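Local coordinates for DNA helicase RecQ (Deinococcus radiodurans, PDB 4Q48), which probably couples ATP hydrolysis to the unwinding of duplex DNA by 3'-5' translocation, this chain being its catalytic core without the C-terminal part, at residues A[159-162]-A[163-166]; A[468-471]-A[472-475]. All coordinates share one frame; numbering follows the deposited sequence.

Contact 1: residues A[159-162]-A[163-166]; sequences PEYQ and QLSV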
ATOM      1  N   PRO A 159       8.869  17.399   0.067  1.00 84.03           N
ATOM      2  CA  PRO A 159       9.066  18.398  -0.992  1.00 83.44           C
ATOM      3  C   PRO A 159      10.320  18.069  -1.800  1.00 79.78           C
ATOM      4  O   PRO A 159      10.388  18.357  -2.999  1.00 75.65           O
ATOM      5  CB  PRO A 159       9.215  19.717  -0.217  1.00 75.78           C
ATOM      6  CG  PRO A 159       8.756  19.410   1.186  1.00 77.61           C
ATOM      7  CD  PRO A 159       9.085  17.964   1.404  1.00 80.13           C
ATOM      8  N   GLU A 160      11.278  17.429  -1.124  1.00 84.02           N
ATOM      9  CA  GLU A 160      12.498  16.925  -1.740  1.00 80.58           C
ATOM     10  C   GLU A 160      12.111  15.974  -2.856  1.00 76.77           C
ATOM     11  O   GLU A 160      12.478  16.166  -4.014  1.00 78.94           O
ATOM     12  CB  GLU A 160      13.363  16.171  -0.718  1.00 80.48           C
ATOM     13  CG  GLU A 160      13.546  16.833   0.648  1.00 82.44           C
ATOM     14  CD  GLU A 160      14.169  15.884   1.684  1.00 86.53           C
ATOM     15  OE1 GLU A 160      15.387  16.019   1.977  1.00 76.27           O
ATOM     16  OE2 GLU A 160      13.445  14.978   2.174  1.00 84.35           O
ATOM     17  N   TYR A 161      11.349  14.950  -2.488  1.00 71.66           N
ATOM     18  CA  TYR A 161      11.083  13.837  -3.382  1.00 68.30           C
ATOM     19  C   TYR A 161      10.493  14.186  -4.752  1.00 69.81           C
ATOM     20  O   TYR A 161      10.757  13.469  -5.710  1.00 67.20           O
ATOM     21  CB  TYR A 161      10.201  12.797  -2.673  1.00 67.05           C
ATOM     22  CG  TYR A 161      11.041  11.622  -2.220  1.00 67.51           C
ATOM     23  CD1 TYR A 161      12.060  11.787  -1.288  1.00 67.03           C
ATOM     24  CD2 TYR A 161      10.888  10.366  -2.813  1.00 63.58           C
ATOM     25  CE1 TYR A 161      12.868  10.716  -0.915  1.00 62.96           C
ATOM     26  CE2 TYR A 161      11.692   9.293  -2.452  1.00 63.52           C
ATOM     27  CZ  TYR A 161      12.689   9.471  -1.504  1.00 66.84           C
ATOM     28  OH  TYR A 161      13.497   8.399  -1.142  1.00 61.04           O
ATOM     29  N   GLN A 162       9.758  15.284  -4.898  1.00 68.97           N
ATOM     30  CA  GLN A 162       9.186  15.523  -6.217  1.00 70.12           C
ATOM     31  C   GLN A 162      10.149  16.314  -7.084  1.00 74.50           C
ATOM     32  O   GLN A 162       9.798  16.707  -8.195  1.00 79.54           O
ATOM     33  CB  GLN A 162       7.875  16.303  -6.141  1.00 73.30           C
ATOM     34  CG  GLN A 162       7.950  17.541  -5.268  1.00 81.82           C
ATOM     35  CD  GLN A 162       6.617  18.247  -5.162  1.00 78.27           C
ATOM     36  OE1 GLN A 162       5.636  17.839  -5.787  1.00 75.82           O
ATOM     37  NE2 GLN A 162       6.581  19.337  -4.403  1.00 74.58           N
ATOM     38  N   GLN A 163      11.361  16.541  -6.590  1.00 69.90           N
ATOM     39  CA  GLN A 163      12.419  17.122  -7.410  1.00 68.96           C
ATOM     40  C   GLN A 163      13.253  16.069  -8.149  1.00 69.63           C
ATOM     41  O   GLN A 163      13.989  16.394  -9.091  1.00 68.19           O
ATOM     42  CB  GLN A 163      13.325  17.991  -6.562  1.00 70.79           C
ATOM     43  CG  GLN A 163      12.589  19.087  -5.844  1.00 75.22           C
ATOM     44  CD  GLN A 163      13.537  20.083  -5.225  1.00 79.50           C
ATOM     45  OE1 GLN A 163      14.646  20.294  -5.730  1.00 72.57           O
ATOM     46  NE2 GLN A 163      13.128  20.677  -4.102  1.00 80.73           N
ATOM     47  N   LEU A 164      13.113  14.809  -7.739  1.00 62.58           N
ATOM     48  CA  LEU A 164      13.838  13.692  -8.343  1.00 57.84           C
ATOM     49  C   LEU A 164      13.455  13.499  -9.798  1.00 61.35           C
ATOM     50  O   LEU A 164      13.896  12.539 -10.444  1.00 61.27           O
ATOM     51  CB  LEU A 164      13.557  12.400  -7.577  1.00 57.92           C
ATOM     52  CG  LEU A 164      14.154  12.350  -6.172  1.00 57.09           C
ATOM     53  CD1 LEU A 164      13.848  11.033  -5.521  1.00 48.59           C
ATOM     54  CD2 LEU A 164      15.656  12.646  -6.168  1.00 58.17           C
ATOM     55  N   SER A 165      12.604  14.399 -10.292  1.00 64.00           N
ATOM     56  CA  SER A 165      12.484  14.702 -11.712  1.00 65.39           C
ATOM     57  C   SER A 165      13.839  14.626 -12.382  1.00 61.24           C
ATOM     58  O   SER A 165      13.985  14.082 -13.476  1.00 65.69           O
ATOM     59  CB  SER A 165      11.901  16.101 -11.922  1.00 61.65           C
ATOM     60  OG  SER A 165      10.868  16.388 -10.997  1.00 65.94           O
ATOM     61  N   VAL A 166      14.824  15.180 -11.681  1.00 57.31           N
ATOM     62  CA  VAL A 166      16.135  15.495 -12.223  1.00 60.43           C
ATOM     63  C   VAL A 166      16.998  14.277 -12.597  1.00 55.11           C
ATOM     64  O   VAL A 166      17.862  14.386 -13.448  1.00 55.35           O
ATOM     65  CB  VAL A 166      16.915  16.386 -11.210  1.00 60.20           C
ATOM     66  CG1 VAL A 166      17.669  15.532 -10.202  1.00 58.77           C
ATOM     67  CG2 VAL A 166      17.865  17.325 -11.917  1.00 53.90           C
TER
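Leu-164 carries its CG beside the backbone N (chi1 -69°) and runs on extended, so that methyl CD1 is brought over a face of the Tyr-161 ring. The two side chains lie next to each other and point the same way. CD1 stands 4.2 Å from the centroid of the Tyr-161 ring, a CH-pi contact, close to the ring normal but displaced toward the rim on the CD2 and CE2 side; the nearest carbon approach is Tyr-161 CD2 to Leu-164 CD1 at 4.1 Å.

Behind this pair the chain turns with bonds three residues apart. Gln-163 N gives a hydrogen bond to Glu-160 O (2.8 Å). The next one, Leu-164 N to Tyr-161 O at 3.4 Å, is weak. Ser-165 adds a side-chain bond, also weak: its OG donates to Gln-162 O over 3.0 Å. Gln-163 lays its CG 3.4 Å from Glu-160 O, on the exposed side of the turn.

The buried pair faces the sheet: both side chains touch Ile-144 in strand 139-145, Tyr-161 also reaches Pro-72 and Cys-149, and Leu-164 packs on Leu-125 and Leu-126. The Tyr-161 hydroxyl is hydrogen-bonded to the backbone oxygen of Asp-145, first residue of the DEAH sequence. The side chain of Tyr-161 lies about 10 Å from that of Lys-52, which binds ADP in another structure of this protein. This is a 3-10 turn leading from the loop after the DEAH box into helix 165-170 of the first RecA-like helicase domain.

Contact 2: residues A[468-471]-A[472-475]; sequences KLWR and SVLR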
ATOM      1  N   LYS A 468     -31.789   8.127  -6.395  1.00 49.03           N
ATOM      2  CA  LYS A 468     -30.952   7.713  -5.267  1.00 51.42           C
ATOM      3  C   LYS A 468     -30.137   6.444  -5.565  1.00 48.40           C
ATOM      4  O   LYS A 468     -28.983   6.312  -5.145  1.00 46.85           O
ATOM      5  CB  LYS A 468     -31.814   7.524  -3.997  1.00 55.69           C
ATOM      6  CG  LYS A 468     -32.601   6.207  -3.891  1.00 56.41           C
ATOM      7  CD  LYS A 468     -33.396   6.097  -2.585  1.00 54.55           C
ATOM      8  CE  LYS A 468     -32.656   5.243  -1.551  1.00 62.06           C
ATOM      9  NZ  LYS A 468     -33.448   4.972  -0.294  1.00 53.55           N
ATOM     10  N   LEU A 469     -30.736   5.526  -6.303  1.00 42.76           N
ATOM     11  CA  LEU A 469     -30.096   4.270  -6.625  1.00 42.68           C
ATOM     12  C   LEU A 469     -28.897   4.452  -7.566  1.00 48.13           C
ATOM     13  O   LEU A 469     -27.851   3.794  -7.415  1.00 43.20           O
ATOM     14  CB  LEU A 469     -31.110   3.351  -7.283  1.00 40.72           C
ATOM     15  CG  LEU A 469     -30.594   1.968  -7.592  1.00 38.35           C
ATOM     16  CD1 LEU A 469     -31.584   0.966  -7.087  1.00 46.57           C
ATOM     17  CD2 LEU A 469     -30.393   1.845  -9.085  1.00 45.06           C
ATOM     18  N   TRP A 470     -29.063   5.335  -8.549  1.00 40.53           N
ATOM     19  CA  TRP A 470     -28.030   5.545  -9.527  1.00 34.51           C
ATOM     20  C   TRP A 470     -26.824   6.142  -8.881  1.00 36.87           C
ATOM     21  O   TRP A 470     -25.711   5.701  -9.147  1.00 36.62           O
ATOM     22  CB  TRP A 470     -28.526   6.430 -10.656  1.00 36.59           C
ATOM     23  CG  TRP A 470     -29.418   5.690 -11.559  1.00 34.21           C
ATOM     24  CD1 TRP A 470     -30.734   5.954 -11.822  1.00 38.51           C
ATOM     25  CD2 TRP A 470     -29.079   4.535 -12.320  1.00 32.19           C
ATOM     26  NE1 TRP A 470     -31.238   5.022 -12.698  1.00 39.33           N
ATOM     27  CE2 TRP A 470     -30.236   4.140 -13.021  1.00 41.32           C
ATOM     28  CE3 TRP A 470     -27.910   3.791 -12.479  1.00 34.90           C
ATOM     29  CZ2 TRP A 470     -30.252   3.026 -13.877  1.00 43.22           C
ATOM     30  CZ3 TRP A 470     -27.930   2.676 -13.325  1.00 35.22           C
ATOM     31  CH2 TRP A 470     -29.089   2.308 -14.011  1.00 33.38           C
ATOM     32  N   ARG A 471     -27.044   7.118  -8.007  1.00 40.27           N
ATOM     33  CA  ARG A 471     -25.938   7.808  -7.360  1.00 36.95           C
ATOM     34  C   ARG A 471     -25.179   6.788  -6.543  1.00 40.72           C
ATOM     35  O   ARG A 471     -23.934   6.829  -6.451  1.00 43.48           O
ATOM     36  CB  ARG A 471     -26.428   8.953  -6.476  1.00 35.85           C
ATOM     37  CG  ARG A 471     -26.932  10.172  -7.232  1.00 36.12           C
ATOM     38  CD  ARG A 471     -25.914  10.715  -8.237  1.00 40.86           C
ATOM     39  NE  ARG A 471     -24.873  11.524  -7.617  1.00 46.19           N
ATOM     40  CZ  ARG A 471     -24.987  12.831  -7.393  1.00 46.35           C
ATOM     41  NH1 ARG A 471     -26.111  13.463  -7.732  1.00 45.33           N
ATOM     42  NH2 ARG A 471     -23.981  13.505  -6.825  1.00 42.34           N
ATOM     43  N   SER A 472     -25.948   5.870  -5.962  1.00 39.61           N
ATOM     44  CA  SER A 472     -25.419   4.754  -5.193  1.00 37.74           C
ATOM     45  C   SER A 472     -24.601   3.790  -6.070  1.00 38.20           C
ATOM     46  O   SER A 472     -23.432   3.496  -5.762  1.00 33.99           O
ATOM     47  CB  SER A 472     -26.565   4.011  -4.507  1.00 34.24           C
ATOM     48  OG  SER A 472     -26.153   2.711  -4.121  1.00 36.46           O
ATOM     49  N   VAL A 473     -25.205   3.336  -7.174  1.00 36.91           N
ATOM     50  CA  VAL A 473     -24.525   2.469  -8.130  1.00 30.88           C
ATOM     51  C   VAL A 473     -23.234   3.147  -8.562  1.00 33.77           C
ATOM     52  O   VAL A 473     -22.169   2.506  -8.610  1.00 31.72           O
ATOM     53  CB  VAL A 473     -25.390   2.171  -9.385  1.00 30.45           C
ATOM     54  CG1 VAL A 473     -24.526   1.713 -10.529  1.00 34.19           C
ATOM     55  CG2 VAL A 473     -26.456   1.129  -9.102  1.00 31.48           C
ATOM     56  N   LEU A 474     -23.315   4.452  -8.840  1.00 32.65           N
ATOM     57  CA  LEU A 474     -22.134   5.192  -9.277  1.00 30.34           C
ATOM     58  C   LEU A 474     -21.039   5.253  -8.225  1.00 33.35           C
ATOM     59  O   LEU A 474     -19.881   5.065  -8.569  1.00 35.73           O
ATOM     60  CB  LEU A 474     -22.502   6.609  -9.732  1.00 30.49           C
ATOM     61  CG  LEU A 474     -23.378   6.673 -11.005  1.00 33.63           C
ATOM     62  CD1 LEU A 474     -23.977   8.064 -11.193  1.00 35.58           C
ATOM     63  CD2 LEU A 474     -22.626   6.213 -12.282  1.00 28.15           C
ATOM     64  N   ARG A 475     -21.383   5.450  -6.953  1.00 34.35           N
ATOM     65  CA  ARG A 475     -20.353   5.502  -5.924  1.00 29.00           C
ATOM     66  C   ARG A 475     -19.683   4.173  -5.855  1.00 30.59           C
ATOM     67  O   ARG A 475     -18.463   4.061  -5.704  1.00 33.44           O
ATOM     68  CB  ARG A 475     -20.935   5.890  -4.569  1.00 33.86           C
ATOM     69  CG  ARG A 475     -21.198   7.388  -4.444  1.00 47.45           C
ATOM     70  CD  ARG A 475     -21.553   7.808  -3.026  1.00 47.20           C
ATOM     71  NE  ARG A 475     -22.724   7.088  -2.539  1.00 53.26           N
ATOM     72  CZ  ARG A 475     -23.976   7.507  -2.727  1.00 45.02           C
ATOM     73  NH1 ARG A 475     -24.188   8.651  -3.369  1.00 45.64           N
ATOM     74  NH2 ARG A 475     -25.005   6.799  -2.255  1.00 33.50           N
TER
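Leu-469 and Val-473, one helical turn apart, meet through single methyls, Leu-469 CD2 and Val-473 CG2 at 4.0 Å, with the two side chains crossing at a slant. Val-473 can do this because its CG2 sits beside the backbone N, turned back toward the preceding turn. Val-473 CB also comes to 4.3 Å from CE3 of Trp-470, meeting the indole obliquely. Leu-474 is laid back likewise (chi1 -66°), its CG lying next to Trp-470 O, the oxygen that also accepts Leu-474 N at 2.7 Å. Arg-475 folds its chain at chi3, and the carbonyl oxygen of Arg-471 comes to lie 3.6 Å above one face of its guanidinium, near the rim; that oxygen is also the acceptor for Arg-475 N at 2.9 Å. The two guanidiniums keep apart, Arg-471 NE and Arg-475 NH1 being 5.2 Å from each other.

All this rests on regular alpha-helical bonding, with Val-473 N to Leu-469 O at 2.7 Å and 168° at the proton. Helix 467-479 belongs to the RQC domain, a winged-helix fold, and runs just ahead of strands 483-484 and 492-493, probably its wing. Its buried side faces helix 414-426, where Trp-470 touches Met-419, Val-473 touches Glu-416, and Leu-474 touches Ala-420. An alanine in place of Leu-474 would probably open a gap against Ala-420 and uncover the Trp-470 carbonyl on that side. Trp-470 also packs on Leu-440 of helix 433-441, and its indole is held in rotation by the hydrogen bond from NE1 to the backbone oxygen of Gly-462.

The two contacts share no element and belong to different domains, contact 1 to the first helicase domain and contact 2 to the RQC domain; their centres are 39 Å apart. Each is partly buried, turning one side to the interior and the other outward. Contact 1 is a turn entering a helix, with bonds spanning three residues, some weak, and its inward pair packs on strand 139-145, which leads into the DEAH sequence, and on helix 122-125. Contact 2 lies within a regular helix, bonded over four residues and packed mainly on neighbouring helices, away from any annotated site. Outward, contact 1 carries the uncharged glutamines Gln-162 and Gln-163, contact 2 the charged Lys-468 and Arg-475.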